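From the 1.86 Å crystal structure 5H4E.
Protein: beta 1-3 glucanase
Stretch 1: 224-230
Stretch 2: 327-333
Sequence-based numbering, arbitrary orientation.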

# COMPACT_ATOMS: atom_id res chain seq x y z
N HIS A 224 -4.82 19.67 9.53
CA HIS A 224 -6.23 19.72 9.90
C HIS A 224 -7.16 19.73 8.69
O HIS A 224 -8.31 20.13 8.79
CB HIS A 224 -6.47 20.94 10.78
CG HIS A 224 -5.65 20.94 12.03
ND1 HIS A 224 -5.95 20.13 13.11
CD2 HIS A 224 -4.51 21.59 12.35
CE1 HIS A 224 -5.04 20.30 14.04
NE2 HIS A 224 -4.16 21.19 13.61
N TYR A 225 -6.65 19.25 7.56
CA TYR A 225 -7.36 19.32 6.28
C TYR A 225 -8.78 18.74 6.34
O TYR A 225 -9.70 19.29 5.77
CB TYR A 225 -6.54 18.61 5.19
CG TYR A 225 -7.19 18.60 3.82
CD1 TYR A 225 -7.37 19.77 3.10
CD2 TYR A 225 -7.58 17.40 3.23
CE1 TYR A 225 -7.97 19.77 1.84
CE2 TYR A 225 -8.17 17.38 1.97
CZ TYR A 225 -8.36 18.56 1.29
OH TYR A 225 -8.95 18.51 0.05
N PHE A 226 -8.96 17.63 7.05
CA PHE A 226 -10.26 16.98 7.07
C PHE A 226 -11.16 17.38 8.24
O PHE A 226 -12.29 16.93 8.33
CB PHE A 226 -10.11 15.46 7.09
CG PHE A 226 -9.95 14.84 5.72
CD1 PHE A 226 -11.06 14.62 4.92
CD2 PHE A 226 -8.70 14.46 5.26
CE1 PHE A 226 -10.93 14.04 3.66
CE2 PHE A 226 -8.57 13.89 4.00
CZ PHE A 226 -9.68 13.68 3.21
N ASP A 227 -10.64 18.21 9.14
CA ASP A 227 -11.28 18.44 10.44
C ASP A 227 -12.72 18.97 10.38
O ASP A 227 -13.60 18.45 11.06
CB ASP A 227 -10.44 19.42 11.27
CG ASP A 227 -9.19 18.77 11.84
OD1 ASP A 227 -8.74 17.74 11.29
OD2 ASP A 227 -8.67 19.29 12.85
N SER A 228 -12.95 20.01 9.59
CA SER A 228 -14.29 20.59 9.53
C SER A 228 -15.30 19.59 8.97
O SER A 228 -16.44 19.51 9.44
CB SER A 228 -14.29 21.86 8.69
OG SER A 228 -15.63 22.33 8.56
N TYR A 229 -14.86 18.81 7.97
CA TYR A 229 -15.73 17.81 7.34
C TYR A 229 -16.04 16.73 8.35
O TYR A 229 -17.20 16.33 8.51
CB TYR A 229 -15.07 17.24 6.08
CG TYR A 229 -15.82 16.14 5.33
CD1 TYR A 229 -17.18 16.26 5.02
CD2 TYR A 229 -15.15 14.99 4.90
CE1 TYR A 229 -17.85 15.26 4.31
CE2 TYR A 229 -15.82 13.98 4.20
CZ TYR A 229 -17.17 14.13 3.91
OH TYR A 229 -17.85 13.14 3.22
N ILE A 230 -15.02 16.26 9.06
CA ILE A 230 -15.21 15.28 10.12
C ILE A 230 -16.22 15.79 11.15
O ILE A 230 -17.14 15.06 11.54
CB ILE A 230 -13.87 14.93 10.82
CG1 ILE A 230 -13.01 14.06 9.89
CG2 ILE A 230 -14.11 14.18 12.11
CD1 ILE A 230 -11.55 14.09 10.24
N ASP A 327 -16.13 16.85 -3.86
CA ASP A 327 -15.86 18.11 -3.19
C ASP A 327 -14.78 17.95 -2.13
O ASP A 327 -14.55 16.84 -1.64
CB ASP A 327 -17.14 18.69 -2.56
CG ASP A 327 -16.99 20.17 -2.20
OD1 ASP A 327 -15.98 20.80 -2.62
OD2 ASP A 327 -17.88 20.72 -1.51
N ALA A 328 -14.13 19.06 -1.81
CA ALA A 328 -13.09 19.10 -0.79
C ALA A 328 -13.71 19.19 0.61
O ALA A 328 -14.79 19.78 0.78
CB ALA A 328 -12.16 20.28 -1.04
N PRO A 329 -13.05 18.60 1.62
CA PRO A 329 -11.79 17.87 1.53
C PRO A 329 -11.97 16.45 1.02
O PRO A 329 -12.93 15.77 1.39
CB PRO A 329 -11.31 17.86 2.98
CG PRO A 329 -12.57 17.79 3.77
CD PRO A 329 -13.55 18.66 3.01
N ALA A 330 -11.04 16.00 0.19
CA ALA A 330 -11.03 14.61 -0.24
C ALA A 330 -9.58 14.21 -0.48
O ALA A 330 -8.70 15.08 -0.51
CB ALA A 330 -11.86 14.43 -1.50
N ASN A 331 -9.33 12.93 -0.66
CA ASN A 331 -7.96 12.49 -0.90
C ASN A 331 -7.61 12.64 -2.38
O ASN A 331 -7.66 11.68 -3.14
CB ASN A 331 -7.75 11.05 -0.42
CG ASN A 331 -6.29 10.70 -0.27
OD1 ASN A 331 -5.47 11.14 -1.06
ND2 ASN A 331 -5.96 9.90 0.76
N TYR A 332 -7.27 13.86 -2.78
CA TYR A 332 -7.01 14.13 -4.20
C TYR A 332 -5.73 13.46 -4.71
O TYR A 332 -5.59 13.20 -5.91
CB TYR A 332 -6.96 15.64 -4.43
CG TYR A 332 -8.35 16.23 -4.35
CD1 TYR A 332 -9.26 16.04 -5.40
CD2 TYR A 332 -8.79 16.91 -3.22
CE1 TYR A 332 -10.54 16.56 -5.34
CE2 TYR A 332 -10.09 17.45 -3.16
CZ TYR A 332 -10.95 17.26 -4.22
OH TYR A 332 -12.24 17.77 -4.20
N PHE A 333 -4.82 13.17 -3.80
CA PHE A 333 -3.69 12.29 -4.13
C PHE A 333 -4.22 10.92 -4.63
O PHE A 333 -3.89 10.48 -5.73
CB PHE A 333 -2.78 12.14 -2.90
CG PHE A 333 -1.68 11.11 -3.04
CD1 PHE A 333 -1.89 9.78 -2.66
CD2 PHE A 333 -0.42 11.47 -3.53
CE1 PHE A 333 -0.88 8.82 -2.79
CE2 PHE A 333 0.60 10.51 -3.65
CZ PHE A 333 0.37 9.19 -3.28

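Two segments of one chain, at least 100 residues apart in sequence where they touch, meet around Pro-329, burying 302 Å² in all; the nearest CA atoms are those of Phe-226 and Pro-329, 5.8 Å apart. Stretch 1 opens with a type I beta turn, His-224 to Asp-227, closed by Asp-227 N to His-224 O (3.0 Å) and braced by His-224 ND1 to Asp-227 OD2 (2.9 Å); neither residue touches stretch 2. The turn presents two consecutive aromatic rings to Pro-329, which follows a cis peptide bond. Tyr-225, chi1 t, lays a ring face against Pro-329 CB, 3.6 Å from the ring centroid and 25° off the normal, a CH-pi contact in which a methylene C-H meets the pi cloud. Tyr-225 OH reaches past the proline to accept a hydrogen bond from Ala-330 N (3.3 Å, N-H...O angle 153°), and lies at the edge of the Tyr-332 ring, Tyr-225 OH to Tyr-332 CE2 3.6 Å. Phe-226, chi1 m, also offers a face to Pro-329 CB, at 4.2 Å from its centroid, so one methylene serves both rings; Phe-226 CZ continues to Ala-330 C (3.7 Å). Helix begins at Asp-227, whose CA-to-CB bond points away. Two residues on, Tyr-229 points toward stretch 2 and packs its CB on Pro-329 CG (3.4 Å), an apolar contact. Ile-230 makes no contact with stretch 2.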